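Local coordinates for substrate binding periplasmic protein (Ralstonia solanacearum, PDB 3LOP) that binds leucine between its two lobes and probably serves as the periplasmic receptor of an amino-acid transport system, at residues Gly28-Leu31 and Tyr32-Leu36; Ser283-Ala286 and Val287-Phe290; Val312-Ala315 and Leu316-Arg320. All coordinates share one frame; numbering follows the deposited sequence.

Contact 1: residues Gly28-Leu31 and Tyr32-Leu36; sequences GARL and YFDWL. With EDO (1,2-ethanediol), chain C.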
loop_
_atom_site.group_PDB
_atom_site.type_symbol
_atom_site.label_atom_id
_atom_site.label_comp_id
_atom_site.label_asym_id
_atom_site.label_seq_id
_atom_site.Cartn_x
_atom_site.Cartn_y
_atom_site.Cartn_z
ATOM N N GLY A 28 2.380 6.663 10.109
ATOM C CA GLY A 28 3.555 7.070 9.362
ATOM C C GLY A 28 3.459 8.490 8.839
ATOM O O GLY A 28 4.428 9.246 8.890
ATOM N N ALA A 29 2.289 8.859 8.332
ATOM C CA ALA A 29 2.098 10.205 7.805
ATOM C C ALA A 29 2.133 11.226 8.939
ATOM O O ALA A 29 2.765 12.279 8.823
ATOM C CB ALA A 29 0.770 10.290 7.054
ATOM N N ARG A 30 1.453 10.910 10.036
ATOM C CA ARG A 30 1.413 11.801 11.187
ATOM C C ARG A 30 2.826 11.977 11.732
ATOM O O ARG A 30 3.225 13.082 12.105
ATOM C CB ARG A 30 0.495 11.224 12.269
ATOM C CG ARG A 30 0.343 12.116 13.494
ATOM C CD ARG A 30 -0.670 11.534 14.469
ATOM N NE ARG A 30 -0.881 12.391 15.633
ATOM C CZ ARG A 30 0.011 12.580 16.602
ATOM N NH1 ARG A 30 1.187 11.967 16.553
ATOM N NH2 ARG A 30 -0.276 13.377 17.623
ATOM N N LEU A 31 3.585 10.888 11.769
ATOM C CA LEU A 31 4.952 10.957 12.263
ATOM C C LEU A 31 5.774 11.903 11.399
ATOM O O LEU A 31 6.494 12.763 11.915
ATOM C CB LEU A 31 5.604 9.571 12.260
ATOM C CG LEU A 31 7.088 9.559 12.652
ATOM C CD1 LEU A 31 7.261 10.066 14.075
ATOM C CD2 LEU A 31 7.640 8.146 12.518
ATOM N N TYR A 32 5.675 11.752 10.081
ATOM C CA TYR A 32 6.452 12.624 9.218
ATOM C C TYR A 32 6.085 14.092 9.404
ATOM O O TYR A 32 6.964 14.946 9.512
ATOM C CB TYR A 32 6.296 12.263 7.740
ATOM C CG TYR A 32 7.213 13.123 6.907
ATOM C CD1 TYR A 32 8.592 12.894 6.909
ATOM C CD2 TYR A 32 6.733 14.255 6.251
ATOM C CE1 TYR A 32 9.469 13.778 6.294
ATOM C CE2 TYR A 32 7.603 15.148 5.632
ATOM C CZ TYR A 32 8.968 14.904 5.663
ATOM O OH TYR A 32 9.835 15.812 5.098
ATOM N N PHE A 33 4.793 14.395 9.440
ATOM C CA PHE A 33 4.390 15.783 9.600
ATOM C C PHE A 33 4.756 16.351 10.969
ATOM O O PHE A 33 5.131 17.515 11.068
ATOM C CB PHE A 33 2.895 15.944 9.308
ATOM C CG PHE A 33 2.547 15.773 7.851
ATOM C CD1 PHE A 33 3.302 16.403 6.867
ATOM C CD2 PHE A 33 1.471 14.984 7.463
ATOM C CE1 PHE A 33 2.992 16.249 5.517
ATOM C CE2 PHE A 33 1.153 14.825 6.113
ATOM C CZ PHE A 33 1.916 15.456 5.142
ATOM N N ASP A 34 4.665 15.543 12.023
ATOM C CA ASP A 34 5.047 16.029 13.350
ATOM C C ASP A 34 6.544 16.336 13.334
ATOM O O ASP A 34 6.992 17.324 13.901
ATOM C CB ASP A 34 4.762 14.983 14.436
ATOM C CG ASP A 34 3.288 14.876 14.778
ATOM O OD1 ASP A 34 2.534 15.833 14.500
ATOM O OD2 ASP A 34 2.884 13.838 15.350
ATOM N N TRP A 35 7.305 15.468 12.674
ATOM C CA TRP A 35 8.757 15.606 12.538
ATOM C C TRP A 35 9.074 16.876 11.747
ATOM O O TRP A 35 9.933 17.675 12.140
ATOM C CB TRP A 35 9.278 14.346 11.837
ATOM C CG TRP A 35 10.673 14.363 11.260
ATOM C CD1 TRP A 35 11.003 14.103 9.960
ATOM C CD2 TRP A 35 11.919 14.473 11.970
ATOM N NE1 TRP A 35 12.363 14.030 9.814
ATOM C CE2 TRP A 35 12.955 14.254 11.031
ATOM C CE3 TRP A 35 12.263 14.731 13.305
ATOM C CZ2 TRP A 35 14.308 14.282 11.381
ATOM C CZ3 TRP A 35 13.615 14.758 13.652
ATOM C CH2 TRP A 35 14.618 14.535 12.692
ATOM N N LEU A 36 8.359 17.073 10.644
ATOM C CA LEU A 36 8.546 18.252 9.808
ATOM C C LEU A 36 8.249 19.508 10.625
ATOM O O LEU A 36 8.983 20.498 10.556
ATOM C CB LEU A 36 7.614 18.184 8.596
ATOM C CG LEU A 36 7.670 19.342 7.600
ATOM C CD1 LEU A 36 9.050 19.410 6.965
ATOM C CD2 LEU A 36 6.600 19.144 6.536
HETATM C C1 EDO C . 0.736 16.880 11.937
HETATM O O1 EDO C . 0.516 15.491 12.191
HETATM C C2 EDO C . -0.129 17.714 12.872
HETATM O O2 EDO C . -1.499 17.554 12.513
#
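Gly28-Leu31 and Tyr32-Leu36 are successive turns of helix 19-38, and four backbone hydrogen bonds of the i to i+4 kind join them. Tyr32 N donates to Gly28 O, Phe33 N to Ala29 O, Asp34 N to Arg30 O and Trp35 N to Leu31 O, all at 2.9 to 3.0 Å, with CA atoms of Arg30 and Phe33 5.2 Å apart.

Arg30 and Asp34 form a salt bridge on the outer side of this helix, with Arg30 NH1 2.8 Å from Asp34 OD2. The oxygen sits over one face of the guanidinium, whose plane stands 87° to the carboxylate; no N-H points at it, so the attraction is one of charge alone. The arginine chain is extended from CG to NE, while the aspartate is turned back beside its own backbone N (chi1 -75°), which swings the carboxylate toward the preceding turn. Its other oxygen, OD1, takes a hydrogen bond from O1 of a 1,2-ethanediol at 3.1 Å, the diol probably coming from the crystallisation liquor. The same diol lies against Phe33, with C1 3.5 Å from CB, and is also bonded to Leu49 N. Within the helix the Phe33 ring approaches the turn before it, CD2 lying 3.3 Å from Ala29 O at an oblique angle. Tyr32 CE1 meets the Trp35 ring at its edge, in plane.

Side chains of this stretch tie the helix to three elements. Ala29, Phe33 and Leu36 rest on strand 47-53, the next strand of the beta-alpha-beta unit that begins with strand 6-12. Leu31 and Trp35 face helix 263-275, where Trp35 NE1 is hydrogen-bonded to Glu267, and Tyr32 and Phe33 lie against Ala293 of helix 284-303.

Contact 2: residues Ser283-Ala286 and Val287-Phe290; sequences SFRA and VEGF. With LEU (leucine), chain B.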
loop_
_atom_site.group_PDB
_atom_site.type_symbol
_atom_site.label_atom_id
_atom_site.label_comp_id
_atom_site.label_asym_id
_atom_site.label_seq_id
_atom_site.Cartn_x
_atom_site.Cartn_y
_atom_site.Cartn_z
ATOM N N SER A 283 7.109 -0.224 10.367
ATOM C CA SER A 283 6.512 -1.293 9.572
ATOM C C SER A 283 6.459 -0.850 8.124
ATOM O O SER A 283 6.631 0.331 7.825
ATOM C CB SER A 283 5.088 -1.592 10.043
ATOM O OG SER A 283 4.213 -0.524 9.713
ATOM N N PHE A 284 6.206 -1.794 7.225
ATOM C CA PHE A 284 6.124 -1.461 5.813
ATOM C C PHE A 284 5.049 -0.413 5.531
ATOM O O PHE A 284 5.315 0.575 4.847
ATOM C CB PHE A 284 5.859 -2.720 4.980
ATOM C CG PHE A 284 7.110 -3.381 4.463
ATOM C CD1 PHE A 284 7.812 -2.831 3.392
ATOM C CD2 PHE A 284 7.593 -4.544 5.054
ATOM C CE1 PHE A 284 8.981 -3.432 2.916
ATOM C CE2 PHE A 284 8.760 -5.155 4.588
ATOM C CZ PHE A 284 9.454 -4.596 3.517
ATOM N N ARG A 285 3.843 -0.607 6.060
ATOM C CA ARG A 285 2.778 0.354 5.801
ATOM C C ARG A 285 3.031 1.706 6.469
ATOM O O ARG A 285 2.614 2.737 5.949
ATOM C CB ARG A 285 1.411 -0.209 6.221
ATOM C CG ARG A 285 1.046 -1.566 5.590
ATOM C CD ARG A 285 1.485 -1.708 4.127
ATOM N NE ARG A 285 0.776 -0.840 3.184
ATOM C CZ ARG A 285 -0.436 -1.081 2.684
ATOM N NH1 ARG A 285 -1.113 -2.170 3.034
ATOM N NH2 ARG A 285 -0.961 -0.239 1.800
ATOM N N ALA A 286 3.720 1.718 7.608
ATOM C CA ALA A 286 4.009 2.988 8.268
ATOM C C ALA A 286 5.024 3.748 7.416
ATOM O O ALA A 286 4.960 4.973 7.288
ATOM C CB ALA A 286 4.562 2.746 9.670
ATOM N N VAL A 287 5.967 3.016 6.830
ATOM C CA VAL A 287 6.962 3.640 5.968
ATOM C C VAL A 287 6.268 4.204 4.731
ATOM O O VAL A 287 6.630 5.277 4.249
ATOM C CB VAL A 287 8.057 2.628 5.561
ATOM C CG1 VAL A 287 8.918 3.188 4.427
ATOM C CG2 VAL A 287 8.934 2.327 6.771
ATOM N N GLU A 288 5.263 3.488 4.228
ATOM C CA GLU A 288 4.515 3.941 3.061
ATOM C C GLU A 288 3.847 5.286 3.367
ATOM O O GLU A 288 3.847 6.191 2.537
ATOM C CB GLU A 288 3.452 2.903 2.674
ATOM C CG GLU A 288 2.778 3.176 1.337
ATOM C CD GLU A 288 1.768 2.105 0.953
ATOM O OE1 GLU A 288 1.882 0.965 1.453
ATOM O OE2 GLU A 288 0.868 2.400 0.138
ATOM N N GLY A 289 3.289 5.415 4.567
ATOM C CA GLY A 289 2.643 6.661 4.947
ATOM C C GLY A 289 3.650 7.789 5.112
ATOM O O GLY A 289 3.388 8.934 4.732
ATOM N N PHE A 290 4.795 7.456 5.699
ATOM C CA PHE A 290 5.890 8.398 5.927
ATOM C C PHE A 290 6.371 8.936 4.572
ATOM O O PHE A 290 6.518 10.149 4.379
ATOM C CB PHE A 290 7.025 7.648 6.641
ATOM C CG PHE A 290 8.118 8.527 7.196
ATOM C CD1 PHE A 290 7.983 9.128 8.445
ATOM C CD2 PHE A 290 9.304 8.699 6.497
ATOM C CE1 PHE A 290 9.028 9.886 8.992
ATOM C CE2 PHE A 290 10.353 9.456 7.032
ATOM C CZ PHE A 290 10.213 10.048 8.281
HETATM N N LEU B . -5.325 -0.741 -0.282
HETATM C CA LEU B . -5.607 -2.087 0.291
HETATM C C LEU B . -4.565 -2.437 1.335
HETATM O O LEU B . -4.866 -3.309 2.174
HETATM C CB LEU B . -5.584 -3.120 -0.821
HETATM C CG LEU B . -6.439 -2.557 -1.950
HETATM C CD1 LEU B . -5.843 -2.860 -3.251
HETATM C CD2 LEU B . -7.814 -3.086 -1.855
HETATM O OXT LEU B . -3.466 -1.838 1.294
#
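Ser283-Ala286 runs straight into Val287-Phe290 as the first turns of helix 284-303, where Val287 N, Glu288 N, Gly289 N and Phe290 N each donate to the carbonyl four residues earlier, at 2.9 to 3.1 Å. Ser283 is the N-cap: its OG accepts from Ala286 N at 3.1 Å.

Arg285 and Glu288 lie side by side and point the same way, with guanidinium and carboxylate planes only 17° apart. The arginine chain curls, bent at chi2 and chi3 (-38° and -68°), and thereby brings Arg285 NE 2.7 Å from Glu288 OE1, which it meets on the syn side but well out of the carboxylate plane. A weak second bond runs from NH2 to the same oxygen. The terminal nitrogens reach along their edge to the bound leucine: Arg285 NH1 and NH2 both donate to its OXT, at 2.9 Å and 3.0 Å. Ala106 O takes a further weak bond from NH2.

One edge of the guanidinium is thus spent on Glu288 and the next on the ligand, which fixes its rotation in a buried setting. Glu288 acts as a second-shell residue that positions Arg285, and its negative charge probably offsets part of the positive charge facing the leucine carboxylate.

Contact 3: residues Val312-Ala315 and Leu316-Arg320; sequences VRHA and LTELR. With NI (nickel (II) ion), chain H.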
loop_
_atom_site.group_PDB
_atom_site.type_symbol
_atom_site.label_atom_id
_atom_site.label_comp_id
_atom_site.label_asym_id
_atom_site.label_seq_id
_atom_site.Cartn_x
_atom_site.Cartn_y
_atom_site.Cartn_z
ATOM N N VAL A 312 -0.409 23.247 -5.375
ATOM C CA VAL A 312 0.146 21.989 -4.903
ATOM C C VAL A 312 0.008 20.928 -5.996
ATOM O O VAL A 312 0.920 20.139 -6.227
ATOM C CB VAL A 312 -0.559 21.531 -3.602
ATOM C CG1 VAL A 312 -0.114 20.129 -3.220
ATOM C CG2 VAL A 312 -0.231 22.507 -2.478
ATOM N N ARG A 313 -1.133 20.916 -6.680
ATOM C CA ARG A 313 -1.353 19.958 -7.761
ATOM C C ARG A 313 -0.291 20.192 -8.835
ATOM O O ARG A 313 0.345 19.260 -9.324
ATOM C CB ARG A 313 -2.742 20.163 -8.374
ATOM C CG ARG A 313 -3.085 19.178 -9.482
ATOM C CD ARG A 313 -4.239 19.691 -10.329
ATOM N NE ARG A 313 -3.855 20.892 -11.066
ATOM C CZ ARG A 313 -2.962 20.910 -12.053
ATOM N NH1 ARG A 313 -2.360 19.789 -12.429
ATOM N NH2 ARG A 313 -2.662 22.051 -12.658
ATOM N N HIS A 314 -0.107 21.457 -9.186
ATOM C CA HIS A 314 0.860 21.852 -10.196
ATOM C C HIS A 314 2.256 21.363 -9.814
ATOM O O HIS A 314 2.964 20.768 -10.628
ATOM C CB HIS A 314 0.839 23.374 -10.322
ATOM C CG HIS A 314 1.585 23.899 -11.503
ATOM N ND1 HIS A 314 2.954 23.805 -11.622
ATOM C CD2 HIS A 314 1.154 24.540 -12.614
ATOM C CE1 HIS A 314 3.332 24.367 -12.755
ATOM N NE2 HIS A 314 2.260 24.822 -13.377
ATOM N N ALA A 315 2.639 21.601 -8.563
ATOM C CA ALA A 315 3.947 21.191 -8.071
ATOM C C ALA A 315 4.126 19.677 -8.164
ATOM O O ALA A 315 5.190 19.188 -8.536
ATOM C CB ALA A 315 4.128 21.659 -6.630
ATOM N N LEU A 316 3.077 18.935 -7.828
ATOM C CA LEU A 316 3.139 17.483 -7.885
ATOM C C LEU A 316 3.429 16.984 -9.297
ATOM O O LEU A 316 4.263 16.104 -9.493
ATOM C CB LEU A 316 1.820 16.881 -7.386
ATOM C CG LEU A 316 1.584 16.929 -5.876
ATOM C CD1 LEU A 316 0.120 16.671 -5.574
ATOM C CD2 LEU A 316 2.470 15.895 -5.190
ATOM N N THR A 317 2.748 17.560 -10.282
ATOM C CA THR A 317 2.935 17.141 -11.664
ATOM C C THR A 317 4.334 17.436 -12.192
ATOM O O THR A 317 4.708 16.948 -13.255
ATOM C CB THR A 317 1.914 17.817 -12.607
ATOM O OG1 THR A 317 2.193 19.218 -12.701
ATOM C CG2 THR A 317 0.504 17.623 -12.087
ATOM N N GLU A 318 5.110 18.222 -11.455
ATOM C CA GLU A 318 6.450 18.554 -11.921
ATOM C C GLU A 318 7.591 17.953 -11.110
ATOM O O GLU A 318 8.754 18.288 -11.331
ATOM C CB GLU A 318 6.594 20.074 -12.021
ATOM C CG GLU A 318 5.488 20.692 -12.860
ATOM C CD GLU A 318 5.700 22.156 -13.156
ATOM O OE1 GLU A 318 5.980 22.930 -12.215
ATOM O OE2 GLU A 318 5.566 22.534 -14.339
ATOM N N LEU A 319 7.269 17.066 -10.172
ATOM C CA LEU A 319 8.310 16.407 -9.391
ATOM C C LEU A 319 9.018 15.451 -10.350
ATOM O O LEU A 319 8.401 14.512 -10.858
ATOM C CB LEU A 319 7.707 15.612 -8.223
ATOM C CG LEU A 319 7.099 16.394 -7.056
ATOM C CD1 LEU A 319 6.650 15.412 -5.985
ATOM C CD2 LEU A 319 8.120 17.368 -6.478
ATOM N N ARG A 320 10.299 15.699 -10.608
ATOM C CA ARG A 320 11.076 14.861 -11.520
ATOM C C ARG A 320 12.250 14.233 -10.782
ATOM O O ARG A 320 13.296 14.857 -10.608
ATOM C CB ARG A 320 11.592 15.699 -12.700
ATOM C CG ARG A 320 12.296 14.902 -13.809
ATOM C CD ARG A 320 11.374 13.851 -14.397
ATOM N NE ARG A 320 11.695 13.487 -15.779
ATOM C CZ ARG A 320 12.740 12.760 -16.162
ATOM N NH1 ARG A 320 13.607 12.297 -15.272
ATOM N NH2 ARG A 320 12.906 12.476 -17.446
HETATM NI NI NI H . 5.366 24.612 -13.658
HETATM O O HOH W 1 5.809 26.221 -12.143
HETATM O O HOH W 2 4.745 25.461 -15.702
HETATM O O HOH W 3 7.474 24.434 -14.596
#
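Thr317 OG1 donates to His314 O at 2.7 Å, the shortest hydrogen bond between Val312-Ala315 and Leu316-Arg320. The hydroxyl stands between its own backbone N and carbonyl carbon (chi1 69°), the rotation that turns it back over the preceding turn of helix 309-317. Thr317 CG2 lies obliquely to the Arg313 guanidinium, 3.6 Å from Arg313 NH1, although the arginine's strongest polar partner is Glu310. On the buried side Val312 and Leu316 lie side by side, Val312 CG1 4.2 Å from Leu316 CD1.

Glu318 grips a nickel ion with both carboxylate oxygens, OE1 at 2.3 Å and OE2 at 2.2 Å, and three waters also bind it, at 2.2 to 2.3 Å. Glu318 OE1 lies near the edge of the His314 ring, the ring and carboxylate planes being 83° apart. As modelled, His314 CE1 falls 2.2 Å from the nickel, too close for a carbon, so the way round in which the imidazole was built is doubtful.

Leu316 N and Thr317 N still pair with residues four back, but Glu318 N approaches Ala315 O from above its carbonyl plane (64° out of it), and Leu319 N bonds to Leu316 O. The change from i-4 to i-3 partners is consistent with the end of a helix, here packed through Leu316 on Ala299 of helix 284-303 and on Phe119 of strand 118-119.

Overall arrangement
Contacts 1 and 2 belong to neighbouring helices of one lobe, their centres 11 Å apart, and they touch directly: the Tyr32 and Phe290 rings meet edge-to-face, with Tyr32 CD1 3.6 Å from Phe290 CZ, and Gly28 O lies equally close to Phe290 CD1. Contact 2 alone reaches the leucine, through Arg285, whereas the nearest atoms of Gly28 and the leucine are about 14 Å apart. Contact 3 is on the following helix, its centre 21 Å from that of contact 1 and 22 Å from that of contact 2, with nearest atoms about 10 and 12 Å apart. Helix 284-303 links all three: it carries contact 2, and Tyr32 packs on its Ala293 and Leu316 on its Ala299.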